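Local coordinates for protein anaphase-promoting complex subunit cut9 (Schizosaccharomyces pombe, PDB 2XPI) that serves as a homodimeric TPR-repeat subunit of the anaphase-promoting complex/cyclosome, the E3 ubiquitin ligase that controls mitosis and G1, and binds the small subunit Hcn1, at residues A[46-52]-A[193-199]; A[203-208]-A[222-226]; A[231-237]-A[275-279]. All coordinates share one frame. Residue numbers count along the deposited sequence, not the author numbering.

Contact 1 of 3, residues A[46-52]-A[193-199]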
ATOM      1  N   SER A  46      -4.028 -29.974  -1.512  1.00 68.96           N
ATOM      2  CA  SER A  46      -4.373 -28.887  -0.615  1.00 63.98           C
ATOM      3  C   SER A  46      -3.820 -29.215   0.768  1.00 60.78           C
ATOM      4  O   SER A  46      -3.959 -28.443   1.709  1.00 60.33           O
ATOM      5  CB  SER A  46      -5.884 -28.692  -0.556  1.00 65.65           C
ATOM      6  OG  SER A  46      -6.493 -29.742   0.177  1.00 68.94           O
ATOM      7  N   GLN A  47      -3.193 -30.378   0.878  1.00 58.57           N
ATOM      8  CA  GLN A  47      -2.552 -30.796   2.113  1.00 54.60           C
ATOM      9  C   GLN A  47      -1.163 -30.198   2.211  1.00 50.78           C
ATOM     10  O   GLN A  47      -0.509 -30.316   3.237  1.00 52.30           O
ATOM     11  CB  GLN A  47      -2.438 -32.323   2.173  1.00 57.62           C
ATOM     12  CG  GLN A  47      -3.756 -33.051   2.102  1.00 59.31           C
ATOM     13  CD  GLN A  47      -4.775 -32.450   3.041  1.00 58.28           C
ATOM     14  OE1 GLN A  47      -4.658 -32.566   4.261  1.00 56.71           O
ATOM     15  NE2 GLN A  47      -5.773 -31.782   2.475  1.00 58.67           N
ATOM     16  N   LEU A  48      -0.695 -29.570   1.141  1.00 46.74           N
ATOM     17  CA  LEU A  48       0.623 -28.960   1.194  1.00 46.33           C
ATOM     18  C   LEU A  48       0.539 -27.424   1.196  1.00 45.29           C
ATOM     19  O   LEU A  48      -0.548 -26.843   1.107  1.00 43.12           O
ATOM     20  CB  LEU A  48       1.507 -29.479   0.049  1.00 48.35           C
ATOM     21  CG  LEU A  48       1.785 -30.998  -0.042  1.00 50.51           C
ATOM     22  CD1 LEU A  48       2.549 -31.349  -1.318  1.00 49.13           C
ATOM     23  CD2 LEU A  48       2.523 -31.531   1.191  1.00 50.28           C
ATOM     24  N   SER A  49       1.696 -26.775   1.312  1.00 45.83           N
ATOM     25  CA  SER A  49       1.772 -25.313   1.324  1.00 45.50           C
ATOM     26  C   SER A  49       2.646 -24.824   0.179  1.00 43.58           C
ATOM     27  O   SER A  49       2.967 -25.578  -0.725  1.00 46.09           O
ATOM     28  CB  SER A  49       2.354 -24.822   2.652  1.00 46.36           C
ATOM     29  OG  SER A  49       3.703 -25.239   2.798  1.00 46.90           O
ATOM     30  N   THR A  50       3.045 -23.564   0.212  1.00 41.61           N
ATOM     31  CA  THR A  50       3.875 -23.058  -0.864  1.00 44.39           C
ATOM     32  C   THR A  50       5.296 -23.615  -0.806  1.00 45.65           C
ATOM     33  O   THR A  50       5.961 -23.702  -1.819  1.00 46.77           O
ATOM     34  CB  THR A  50       3.895 -21.532  -0.905  1.00 45.53           C
ATOM     35  OG1 THR A  50       4.379 -21.024   0.347  1.00 46.93           O
ATOM     36  CG2 THR A  50       2.492 -21.026  -1.145  1.00 46.09           C
ATOM     37  N   LEU A  51       5.752 -24.008   0.375  1.00 45.10           N
ATOM     38  CA  LEU A  51       7.065 -24.611   0.494  1.00 44.86           C
ATOM     39  C   LEU A  51       7.295 -25.655  -0.589  1.00 48.67           C
ATOM     40  O   LEU A  51       8.389 -25.745  -1.136  1.00 52.58           O
ATOM     41  CB  LEU A  51       7.257 -25.217   1.886  1.00 42.28           C
ATOM     42  CG  LEU A  51       7.205 -24.193   3.025  1.00 37.55           C
ATOM     43  CD1 LEU A  51       7.606 -24.832   4.352  1.00 38.50           C
ATOM     44  CD2 LEU A  51       8.108 -23.004   2.689  1.00 33.14           C
ATOM     45  N   THR A  52       6.262 -26.432  -0.908  1.00 49.53           N
ATOM     46  CA  THR A  52       6.341 -27.456  -1.958  1.00 52.18           C
ATOM     47  C   THR A  52       6.618 -26.895  -3.374  1.00 53.41           C
ATOM     48  O   THR A  52       7.231 -27.563  -4.197  1.00 55.29           O
ATOM     49  CB  THR A  52       5.066 -28.327  -1.978  1.00 53.17           C
ATOM     50  OG1 THR A  52       5.143 -29.311  -0.946  1.00 55.23           O
ATOM     51  CG2 THR A  52       4.923 -29.051  -3.301  1.00 54.97           C
ATOM     52  N   ASP A 193       4.765 -30.600   4.583  1.00 57.26           N
ATOM     53  CA  ASP A 193       6.008 -30.010   4.075  1.00 52.97           C
ATOM     54  C   ASP A 193       6.660 -28.928   4.958  1.00 49.87           C
ATOM     55  O   ASP A 193       7.762 -28.468   4.656  1.00 51.37           O
ATOM     56  CB  ASP A 193       5.783 -29.434   2.675  1.00 51.85           C
ATOM     57  CG  ASP A 193       4.811 -28.269   2.676  1.00 51.38           C
ATOM     58  OD1 ASP A 193       4.605 -27.661   3.754  1.00 50.90           O
ATOM     59  OD2 ASP A 193       4.249 -27.965   1.603  1.00 50.99           O
ATOM     60  N   GLY A 194       5.985 -28.505   6.024  1.00 45.08           N
ATOM     61  CA  GLY A 194       6.566 -27.555   6.952  1.00 41.15           C
ATOM     62  C   GLY A 194       5.787 -26.252   7.027  1.00 40.31           C
ATOM     63  O   GLY A 194       5.949 -25.488   7.980  1.00 38.86           O
ATOM     64  N   GLY A 195       4.964 -25.992   6.010  1.00 39.75           N
ATOM     65  CA  GLY A 195       4.131 -24.798   5.964  1.00 38.14           C
ATOM     66  C   GLY A 195       2.697 -25.073   6.365  1.00 36.57           C
ATOM     67  O   GLY A 195       2.371 -26.207   6.726  1.00 36.78           O
ATOM     68  N   ILE A 196       1.859 -24.033   6.334  1.00 36.47           N
ATOM     69  CA  ILE A 196       0.419 -24.135   6.628  1.00 38.34           C
ATOM     70  C   ILE A 196      -0.294 -24.885   5.509  1.00 40.76           C
ATOM     71  O   ILE A 196      -0.123 -24.542   4.345  1.00 42.35           O
ATOM     72  CB  ILE A 196      -0.278 -22.754   6.667  1.00 37.84           C
ATOM     73  CG1 ILE A 196       0.581 -21.664   7.332  1.00 39.05           C
ATOM     74  CG2 ILE A 196      -1.692 -22.876   7.249  1.00 35.59           C
ATOM     75  CD1 ILE A 196       1.138 -22.044   8.602  1.00 43.02           C
ATOM     76  N   LYS A 197      -1.110 -25.884   5.833  1.00 41.48           N
ATOM     77  CA  LYS A 197      -1.794 -26.630   4.774  1.00 41.28           C
ATOM     78  C   LYS A 197      -2.686 -25.676   4.033  1.00 40.76           C
ATOM     79  O   LYS A 197      -3.448 -24.963   4.645  1.00 42.28           O
ATOM     80  CB  LYS A 197      -2.634 -27.762   5.345  1.00 41.78           C
ATOM     81  CG  LYS A 197      -1.838 -28.828   6.055  1.00 43.49           C
ATOM     82  CD  LYS A 197      -2.673 -30.063   6.231  1.00 47.57           C
ATOM     83  CE  LYS A 197      -1.865 -31.160   6.893  1.00 53.02           C
ATOM     84  NZ  LYS A 197      -2.542 -32.487   6.767  1.00 56.42           N
ATOM     85  N   LEU A 198      -2.587 -25.642   2.712  1.00 40.56           N
ATOM     86  CA  LEU A 198      -3.412 -24.725   1.943  1.00 37.85           C
ATOM     87  C   LEU A 198      -4.905 -24.946   2.241  1.00 41.19           C
ATOM     88  O   LEU A 198      -5.721 -24.017   2.139  1.00 41.94           O
ATOM     89  CB  LEU A 198      -3.094 -24.823   0.449  1.00 35.42           C
ATOM     90  CG  LEU A 198      -1.823 -24.089   0.007  1.00 36.08           C
ATOM     91  CD1 LEU A 198      -1.461 -24.408  -1.441  1.00 36.05           C
ATOM     92  CD2 LEU A 198      -1.970 -22.579   0.202  1.00 35.02           C
ATOM     93  N   GLU A 199      -5.265 -26.162   2.632  1.00 42.87           N
ATOM     94  CA  GLU A 199      -6.629 -26.411   3.080  1.00 45.77           C
ATOM     95  C   GLU A 199      -6.992 -25.484   4.253  1.00 45.88           C
ATOM     96  O   GLU A 199      -8.096 -24.937   4.309  1.00 46.05           O
ATOM     97  CB  GLU A 199      -6.818 -27.870   3.495  1.00 49.70           C
ATOM     98  CG  GLU A 199      -8.245 -28.176   3.956  1.00 53.08           C
ATOM     99  CD  GLU A 199      -8.430 -29.610   4.424  1.00 58.90           C
ATOM    100  OE1 GLU A 199      -7.478 -30.419   4.291  1.00 60.54           O
ATOM    101  OE2 GLU A 199      -9.532 -29.925   4.929  1.00 61.20           O
TER
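Two backbones meet here: 46-52 is a turning loop, and 193-197 leads into a helix that begins at Leu-198, with Lys-197 at the N-cap. The CA atoms of Ser-46 and Leu-198 lie 5.0 Å apart, those of Leu-48 and Lys-197 4.9 Å. At the helix start, Leu-198 N donates to Leu-48 O (2.9 Å, 161°) and Glu-199 N to Ser-46 O (2.8 Å, 146°), so amides with no acceptor earlier in their helix are satisfied by the loop. Asp-193 anchors the other end. Its OD2 accepts from Ser-49 N at 2.8 Å and Thr-52 OG1 at 3.0 Å; its OD1 accepts from Ser-49 OG at 2.8 Å and, closing an Asx turn, from Gly-195 N at 2.8 Å. A CB on Gly-195 would fall 2.1 Å from Ser-49 OG, so the close fit depends on glycine. Gln-47 points its CB away, yet its m, m side chain folds back: Gln-47 NE2 reaches Glu-199 OE1 at 2.8 Å, and Gln-47 OE1 accepts from Lys-197 NZ at 3.3 Å. Leu-198 also packs on helix 150-162, and Thr-50 and Ile-196 hydrogen-bond to Asp-93 and Gln-97 of the second subunit, so the N-terminal loop and the TPR 4 lead-in both face it.

Contact 2 of 3, residues A[203-208]-A[222-226]; sequences CYLRGQ and CYKEA
This is the buried packing of the two antiparallel helices of TPR 4, helix 198-212 against helix 216-229, both segments helical. Their axes approach to 7.6 Å with N-to-C directions at 160° (signed crossing -160°), and the register sets the CA atoms of Cys-203 and Ala-226 5.2 Å apart, those of Gly-207 and Cys-222 5.1 Å. Small residues permit this closeness: Cys-203 CB lies 4.0 Å from Ala-226 CB, and a CB on Gly-207 would sit 2.2 Å from Tyr-223 CE1. Gly-207 CA makes a CH-pi contact over the Tyr-223 ring, 3.9 Å from its centroid. Tyr-223 (chi1 m) also meets Tyr-204 (chi1 t) obliquely, Tyr-223 CE1 to Tyr-204 CD1 3.7 Å, and Tyr-223 OH donates weakly to Gln-208 OE1 at 2.9 Å. A water bridges Arg-206 NH2 (2.8 Å) and, weakly, Glu-225 OE2 (3.3 Å); Asn-177 holds Glu-225 OE1 and with Arg-206 forms the gold cyanide site. Glycine and alanine at the helix crossing, with an aromatic ring over the glycine, are characteristic of the tetratricopeptide helical hairpin.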
ATOM      1  N   CYS A 203      -9.881 -22.064   4.393  1.00 46.43           N
ATOM      2  CA  CYS A 203     -10.958 -21.935   5.387  1.00 47.10           C
ATOM      3  C   CYS A 203     -10.826 -20.597   6.084  1.00 44.88           C
ATOM      4  O   CYS A 203     -11.827 -20.003   6.472  1.00 45.75           O
ATOM      5  CB  CYS A 203     -10.899 -23.031   6.454  1.00 47.68           C
ATOM      6  SG  CYS A 203     -11.412 -24.687   5.943  1.00 62.05           S
ATOM      7  N   TYR A 204      -9.587 -20.139   6.260  1.00 40.14           N
ATOM      8  CA  TYR A 204      -9.356 -18.848   6.872  1.00 39.16           C
ATOM      9  C   TYR A 204      -9.928 -17.809   5.946  1.00 39.84           C
ATOM     10  O   TYR A 204     -10.561 -16.840   6.381  1.00 38.99           O
ATOM     11  CB  TYR A 204      -7.864 -18.588   7.081  1.00 38.60           C
ATOM     12  CG  TYR A 204      -7.555 -17.126   7.321  1.00 38.66           C
ATOM     13  CD1 TYR A 204      -7.839 -16.530   8.534  1.00 38.38           C
ATOM     14  CD2 TYR A 204      -6.997 -16.337   6.319  1.00 40.14           C
ATOM     15  CE1 TYR A 204      -7.571 -15.198   8.750  1.00 40.21           C
ATOM     16  CE2 TYR A 204      -6.725 -15.002   6.527  1.00 40.66           C
ATOM     17  CZ  TYR A 204      -7.013 -14.437   7.741  1.00 42.95           C
ATOM     18  OH  TYR A 204      -6.744 -13.096   7.955  1.00 46.56           O
ATOM     19  N   LEU A 205      -9.706 -18.020   4.654  1.00 41.58           N
ATOM     20  CA  LEU A 205     -10.127 -17.058   3.655  1.00 44.51           C
ATOM     21  C   LEU A 205     -11.640 -17.039   3.658  1.00 46.17           C
ATOM     22  O   LEU A 205     -12.267 -15.977   3.661  1.00 47.04           O
ATOM     23  CB  LEU A 205      -9.600 -17.459   2.288  1.00 46.35           C
ATOM     24  CG  LEU A 205      -8.858 -16.407   1.464  1.00 46.81           C
ATOM     25  CD1 LEU A 205      -8.005 -15.476   2.317  1.00 44.86           C
ATOM     26  CD2 LEU A 205      -8.018 -17.123   0.418  1.00 47.36           C
ATOM     27  N   ARG A 206     -12.226 -18.229   3.692  1.00 46.34           N
ATOM     28  CA  ARG A 206     -13.675 -18.351   3.782  1.00 46.19           C
ATOM     29  C   ARG A 206     -14.206 -17.670   5.039  1.00 46.75           C
ATOM     30  O   ARG A 206     -15.289 -17.097   5.026  1.00 49.16           O
ATOM     31  CB  ARG A 206     -14.103 -19.808   3.749  1.00 44.77           C
ATOM     32  CG  ARG A 206     -15.117 -20.068   2.676  1.00 48.64           C
ATOM     33  CD  ARG A 206     -15.915 -21.289   2.988  1.00 50.60           C
ATOM     34  NE  ARG A 206     -15.026 -22.262   3.571  1.00 53.35           N
ATOM     35  CZ  ARG A 206     -14.072 -22.887   2.897  1.00 56.98           C
ATOM     36  NH1 ARG A 206     -13.896 -22.658   1.601  1.00 56.74           N
ATOM     37  NH2 ARG A 206     -13.300 -23.753   3.528  1.00 59.85           N
ATOM     38  N   GLY A 207     -13.439 -17.735   6.120  1.00 44.11           N
ATOM     39  CA  GLY A 207     -13.791 -17.038   7.337  1.00 45.04           C
ATOM     40  C   GLY A 207     -13.832 -15.538   7.106  1.00 48.01           C
ATOM     41  O   GLY A 207     -14.762 -14.869   7.553  1.00 48.17           O
ATOM     42  N   GLN A 208     -12.830 -15.007   6.401  1.00 49.63           N
ATOM     43  CA  GLN A 208     -12.746 -13.569   6.126  1.00 51.31           C
ATOM     44  C   GLN A 208     -13.940 -13.057   5.331  1.00 53.81           C
ATOM     45  O   GLN A 208     -14.408 -11.935   5.539  1.00 53.96           O
ATOM     46  CB  GLN A 208     -11.488 -13.268   5.335  1.00 53.88           C
ATOM     47  CG  GLN A 208     -10.224 -13.339   6.141  1.00 56.71           C
ATOM     48  CD  GLN A 208     -10.040 -12.117   6.998  1.00 59.44           C
ATOM     49  OE1 GLN A 208     -10.865 -11.813   7.848  1.00 61.10           O
ATOM     50  NE2 GLN A 208      -8.954 -11.395   6.767  1.00 61.02           N
ATOM     51  N   CYS A 222     -16.073 -21.537  10.212  1.00 57.90           N
ATOM     52  CA  CYS A 222     -15.171 -21.645   9.082  1.00 58.44           C
ATOM     53  C   CYS A 222     -13.678 -21.254   9.511  1.00 54.94           C
ATOM     54  O   CYS A 222     -12.712 -21.827   8.998  1.00 57.73           O
ATOM     55  CB  CYS A 222     -15.873 -21.132   7.732  1.00 31.52           C
ATOM     56  SG  CYS A 222     -17.773 -21.864   7.530  1.00 26.02           S
ATOM     57  N   TYR A 223     -13.493 -20.416  10.546  1.00 50.59           N
ATOM     58  CA  TYR A 223     -12.152 -20.177  11.183  1.00 44.91           C
ATOM     59  C   TYR A 223     -11.704 -21.260  12.181  1.00 48.03           C
ATOM     60  O   TYR A 223     -10.510 -21.473  12.373  1.00 46.70           O
ATOM     61  CB  TYR A 223     -12.085 -18.890  12.025  1.00 42.33           C
ATOM     62  CG  TYR A 223     -12.096 -17.545  11.339  1.00 42.01           C
ATOM     63  CD1 TYR A 223     -11.373 -17.313  10.165  1.00 42.37           C
ATOM     64  CD2 TYR A 223     -12.812 -16.476  11.899  1.00 41.11           C
ATOM     65  CE1 TYR A 223     -11.393 -16.059   9.548  1.00 41.30           C
ATOM     66  CE2 TYR A 223     -12.844 -15.237  11.299  1.00 41.45           C
ATOM     67  CZ  TYR A 223     -12.134 -15.030  10.117  1.00 42.28           C
ATOM     68  OH  TYR A 223     -12.151 -13.785   9.524  1.00 42.32           O
ATOM     69  N   LYS A 224     -12.654 -21.860  12.901  1.00 52.68           N
ATOM     70  CA  LYS A 224     -12.373 -23.006  13.760  1.00 54.17           C
ATOM     71  C   LYS A 224     -11.805 -24.130  12.886  1.00 55.20           C
ATOM     72  O   LYS A 224     -10.890 -24.861  13.285  1.00 54.44           O
ATOM     73  CB  LYS A 224     -13.662 -23.508  14.430  1.00 58.45           C
ATOM     74  CG  LYS A 224     -13.959 -22.990  15.855  1.00 60.43           C
ATOM     75  N   GLU A 225     -12.359 -24.277  11.686  1.00 54.81           N
ATOM     76  CA  GLU A 225     -11.939 -25.366  10.834  1.00 54.22           C
ATOM     77  C   GLU A 225     -10.490 -25.243  10.408  1.00 52.45           C
ATOM     78  O   GLU A 225      -9.767 -26.246  10.389  1.00 56.07           O
ATOM     79  CB  GLU A 225     -12.836 -25.509   9.622  1.00 56.75           C
ATOM     80  CG  GLU A 225     -13.332 -26.916   9.542  1.00 63.84           C
ATOM     81  CD  GLU A 225     -13.620 -27.372   8.147  1.00 69.19           C
ATOM     82  OE1 GLU A 225     -13.450 -28.590   7.888  1.00 70.23           O
ATOM     83  OE2 GLU A 225     -14.020 -26.516   7.323  1.00 71.40           O
ATOM     84  N   ALA A 226     -10.069 -24.028  10.054  1.00 44.24           N
ATOM     85  CA  ALA A 226      -8.674 -23.785   9.724  1.00 38.89           C
ATOM     86  C   ALA A 226      -7.770 -24.367  10.808  1.00 42.13           C
ATOM     87  O   ALA A 226      -6.869 -25.165  10.517  1.00 44.76           O
ATOM     88  CB  ALA A 226      -8.410 -22.285   9.545  1.00 35.78           C
TER
HETATM   89  O   HOH W   1     -14.405 -23.432   6.112  1.00 46.77           O

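Contact 3 of 3, residues A[231-237]-A[275-279]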
ATOM      1  N   ALA A 231      -2.839 -26.623  13.082  1.00 44.84           N
ATOM      2  CA  ALA A 231      -2.631 -25.789  14.254  1.00 42.84           C
ATOM      3  C   ALA A 231      -1.775 -24.565  13.971  1.00 41.32           C
ATOM      4  O   ALA A 231      -1.681 -23.684  14.809  1.00 39.42           O
ATOM      5  CB  ALA A 231      -2.003 -26.605  15.365  1.00 44.64           C
ATOM      6  N   LYS A 232      -1.142 -24.508  12.802  1.00 43.79           N
ATOM      7  CA  LYS A 232      -0.225 -23.404  12.500  1.00 43.36           C
ATOM      8  C   LYS A 232      -0.939 -22.195  11.902  1.00 43.21           C
ATOM      9  O   LYS A 232      -0.368 -21.116  11.799  1.00 43.61           O
ATOM     10  CB  LYS A 232       0.955 -23.853  11.625  1.00 41.75           C
ATOM     11  CG  LYS A 232       1.816 -24.935  12.274  1.00 42.44           C
ATOM     12  CD  LYS A 232       3.143 -25.190  11.526  1.00 40.63           C
ATOM     13  CE  LYS A 232       2.951 -25.440  10.030  1.00 37.15           C
ATOM     14  NZ  LYS A 232       2.029 -26.562   9.761  1.00 35.41           N
ATOM     15  N   CYS A 233      -2.201 -22.363  11.537  1.00 44.26           N
ATOM     16  CA  CYS A 233      -2.994 -21.233  11.045  1.00 41.62           C
ATOM     17  C   CYS A 233      -3.351 -20.211  12.141  1.00 40.66           C
ATOM     18  O   CYS A 233      -4.504 -20.045  12.538  1.00 41.10           O
ATOM     19  CB  CYS A 233      -4.254 -21.719  10.352  1.00 40.13           C
ATOM     20  SG  CYS A 233      -4.923 -20.453   9.355  1.00 50.89           S
ATOM     21  N   TYR A 234      -2.338 -19.505  12.598  1.00 38.40           N
ATOM     22  CA  TYR A 234      -2.520 -18.484  13.593  1.00 38.19           C
ATOM     23  C   TYR A 234      -3.289 -17.231  13.103  1.00 38.61           C
ATOM     24  O   TYR A 234      -3.783 -16.480  13.935  1.00 41.90           O
ATOM     25  CB  TYR A 234      -1.149 -18.139  14.189  1.00 37.07           C
ATOM     26  CG  TYR A 234      -1.122 -16.975  15.137  1.00 36.52           C
ATOM     27  CD1 TYR A 234      -1.012 -17.169  16.504  1.00 37.15           C
ATOM     28  CD2 TYR A 234      -1.172 -15.673  14.656  1.00 35.83           C
ATOM     29  CE1 TYR A 234      -0.970 -16.095  17.372  1.00 39.51           C
ATOM     30  CE2 TYR A 234      -1.123 -14.606  15.498  1.00 38.02           C
ATOM     31  CZ  TYR A 234      -1.032 -14.807  16.857  1.00 42.13           C
ATOM     32  OH  TYR A 234      -1.002 -13.700  17.688  1.00 46.60           O
ATOM     33  N   GLU A 235      -3.405 -16.989  11.795  1.00 36.16           N
ATOM     34  CA  GLU A 235      -4.200 -15.839  11.340  1.00 38.08           C
ATOM     35  C   GLU A 235      -5.647 -16.075  11.734  1.00 40.25           C
ATOM     36  O   GLU A 235      -6.363 -15.124  12.028  1.00 41.44           O
ATOM     37  CB  GLU A 235      -4.177 -15.596   9.814  1.00 39.52           C
ATOM     38  CG  GLU A 235      -2.906 -15.045   9.199  1.00 44.70           C
ATOM     39  CD  GLU A 235      -2.567 -13.593   9.514  1.00 48.58           C
ATOM     40  OE1 GLU A 235      -3.390 -12.668   9.366  1.00 47.54           O
ATOM     41  OE2 GLU A 235      -1.403 -13.369   9.860  1.00 53.73           O
ATOM     42  N   ALA A 236      -6.080 -17.339  11.680  1.00 39.72           N
ATOM     43  CA  ALA A 236      -7.417 -17.739  12.111  1.00 39.96           C
ATOM     44  C   ALA A 236      -7.629 -17.539  13.623  1.00 41.73           C
ATOM     45  O   ALA A 236      -8.578 -16.887  14.040  1.00 44.23           O
ATOM     46  CB  ALA A 236      -7.669 -19.181  11.740  1.00 40.69           C
ATOM     47  N   PHE A 237      -6.747 -18.122  14.422  1.00 41.56           N
ATOM     48  CA  PHE A 237      -6.720 -17.962  15.873  1.00 44.48           C
ATOM     49  C   PHE A 237      -6.768 -16.492  16.237  1.00 46.11           C
ATOM     50  O   PHE A 237      -7.558 -16.057  17.079  1.00 48.61           O
ATOM     51  CB  PHE A 237      -5.414 -18.566  16.412  1.00 47.04           C
ATOM     52  CG  PHE A 237      -5.362 -18.688  17.893  1.00 50.66           C
ATOM     53  CD1 PHE A 237      -6.352 -19.373  18.583  1.00 53.80           C
ATOM     54  CD2 PHE A 237      -4.316 -18.134  18.608  1.00 52.19           C
ATOM     55  CE1 PHE A 237      -6.312 -19.483  19.972  1.00 54.46           C
ATOM     56  CE2 PHE A 237      -4.259 -18.253  19.988  1.00 54.27           C
ATOM     57  CZ  PHE A 237      -5.261 -18.922  20.672  1.00 54.56           C
ATOM     58  N   TYR A 275      -0.184 -20.853  22.634  1.00 48.05           N
ATOM     59  CA  TYR A 275      -1.589 -20.503  22.408  1.00 48.44           C
ATOM     60  C   TYR A 275      -2.316 -20.190  23.717  1.00 49.11           C
ATOM     61  O   TYR A 275      -3.024 -19.199  23.827  1.00 49.68           O
ATOM     62  CB  TYR A 275      -2.298 -21.613  21.619  1.00 49.30           C
ATOM     63  CG  TYR A 275      -1.977 -21.565  20.142  1.00 48.17           C
ATOM     64  CD1 TYR A 275      -2.564 -22.443  19.242  1.00 46.03           C
ATOM     65  CD2 TYR A 275      -1.086 -20.621  19.651  1.00 48.69           C
ATOM     66  CE1 TYR A 275      -2.280 -22.372  17.898  1.00 45.34           C
ATOM     67  CE2 TYR A 275      -0.786 -20.555  18.324  1.00 48.32           C
ATOM     68  CZ  TYR A 275      -1.384 -21.430  17.445  1.00 47.87           C
ATOM     69  OH  TYR A 275      -1.064 -21.333  16.109  1.00 48.71           O
ATOM     70  N   MET A 276      -2.117 -21.032  24.719  1.00 50.52           N
ATOM     71  CA  MET A 276      -2.714 -20.808  26.020  1.00 53.06           C
ATOM     72  C   MET A 276      -2.363 -19.427  26.593  1.00 55.92           C
ATOM     73  O   MET A 276      -3.151 -18.843  27.328  1.00 57.98           O
ATOM     74  CB  MET A 276      -2.357 -21.953  26.977  1.00 54.18           C
ATOM     75  CG  MET A 276      -3.064 -23.271  26.607  1.00 55.71           C
ATOM     76  SD  MET A 276      -2.533 -24.722  27.552  1.00 65.01           S
ATOM     77  CE  MET A 276      -1.480 -23.859  28.680  1.00 38.89           C
ATOM     78  N   LEU A 277      -1.201 -18.889  26.241  1.00 56.31           N
ATOM     79  CA  LEU A 277      -0.827 -17.556  26.715  1.00 56.74           C
ATOM     80  C   LEU A 277      -1.742 -16.468  26.167  1.00 57.55           C
ATOM     81  O   LEU A 277      -1.765 -15.361  26.702  1.00 59.32           O
ATOM     82  CB  LEU A 277       0.610 -17.202  26.331  1.00 56.76           C
ATOM     83  CG  LEU A 277       1.796 -17.961  26.910  1.00 60.10           C
ATOM     84  CD1 LEU A 277       3.039 -17.133  26.659  1.00 61.43           C
ATOM     85  CD2 LEU A 277       1.628 -18.236  28.403  1.00 62.52           C
ATOM     86  N   LYS A 278      -2.465 -16.767  25.087  1.00 56.08           N
ATOM     87  CA  LYS A 278      -3.371 -15.793  24.466  1.00 54.76           C
ATOM     88  C   LYS A 278      -4.736 -15.734  25.154  1.00 52.42           C
ATOM     89  O   LYS A 278      -5.557 -14.867  24.851  1.00 51.94           O
ATOM     90  CB  LYS A 278      -3.577 -16.120  22.984  1.00 55.83           C
ATOM     91  CG  LYS A 278      -2.338 -15.934  22.129  1.00 60.34           C
ATOM     92  CD  LYS A 278      -1.676 -14.617  22.495  1.00 65.90           C
ATOM     93  CE  LYS A 278      -0.596 -14.203  21.504  1.00 67.37           C
ATOM     94  NZ  LYS A 278      -0.205 -12.782  21.759  1.00 68.36           N
ATOM     95  N   LEU A 279      -4.950 -16.653  26.090  1.00 60.00           N
ATOM     96  CA  LEU A 279      -6.281 -17.021  26.541  1.00 56.48           C
ATOM     97  C   LEU A 279      -6.710 -16.392  27.853  1.00 60.68           C
ATOM     98  O   LEU A 279      -5.963 -15.636  28.468  1.00 63.13           O
ATOM     99  CB  LEU A 279      -6.350 -18.532  26.690  1.00 52.48           C
ATOM    100  CG  LEU A 279      -6.855 -19.345  25.502  1.00 48.46           C
ATOM    101  CD1 LEU A 279      -6.776 -18.580  24.193  1.00 43.62           C
ATOM    102  CD2 LEU A 279      -6.084 -20.646  25.459  1.00 49.94           C
TER
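Tyr-275 dominates this contact through its ring and hydroxyl. Its CB points sideways, and chi1 at -78° (m) carries the ring to 231-237, where Tyr-275 OH donates to Ala-231 O at 2.8 Å in the turn preceding the helix. Phe-237, chi1 t, has its CA-to-CB bond toward 275-279 and lays its ring on that of Tyr-275: the centroids are 4.5 Å apart and the planes 22° from parallel, a face-to-face stack. Tyr-234 also takes the t rotamer, one helical turn earlier. Its ring edge meets Tyr-275, Tyr-234 CD1 to Tyr-275 CE2 3.9 Å, while Phe-105 of the second subunit stacks on Tyr-234. The backbone makes an inverse gamma turn centred on Cys-233, the N-cap residue, with Tyr-234 N bonded to Lys-232 O at 2.7 Å. In the TPR superhelix the contact joins the beginning of helix 234-242, in TPR 5, to the end of helix 268-276 in TPR 6. Beyond the stack, 275-279 meets the edge of the Phe-237 ring: Lys-278 CG lies 3.7 Å from Phe-237 CE2 and Leu-279 CD1 3.8 Å from Phe-237 CZ. The type I turn from Met-276 to Leu-279 brings Lys-278 and Leu-279 round, and Lys-278 NZ forms a salt bridge with Asp-306.

In the fold
Along the chain the contacts are in series, from the N-terminal loop and the start of TPR 4 to TPR 6. Contacts 1 and 2, centres about 16 Å apart, share helix 198-212, one at its N-terminal end, the other within the hairpin. Contacts 2 and 3 (about 13 Å between centres) meet through Ala-226 CB and Ala-236 CB (3.9 Å). Contact 1 reaches contact 3 (centres about 18 Å apart) through a probable hydrogen bond, Lys-232 NZ to Gly-195 O (3.1 Å). Both touch the second subunit, whose Trp-90 packs on Ile-196, Lys-232 and Tyr-275. A gold cyanide ion lies about 3 Å from the Arg-206 side chain and about 4 Å from that of Glu-199.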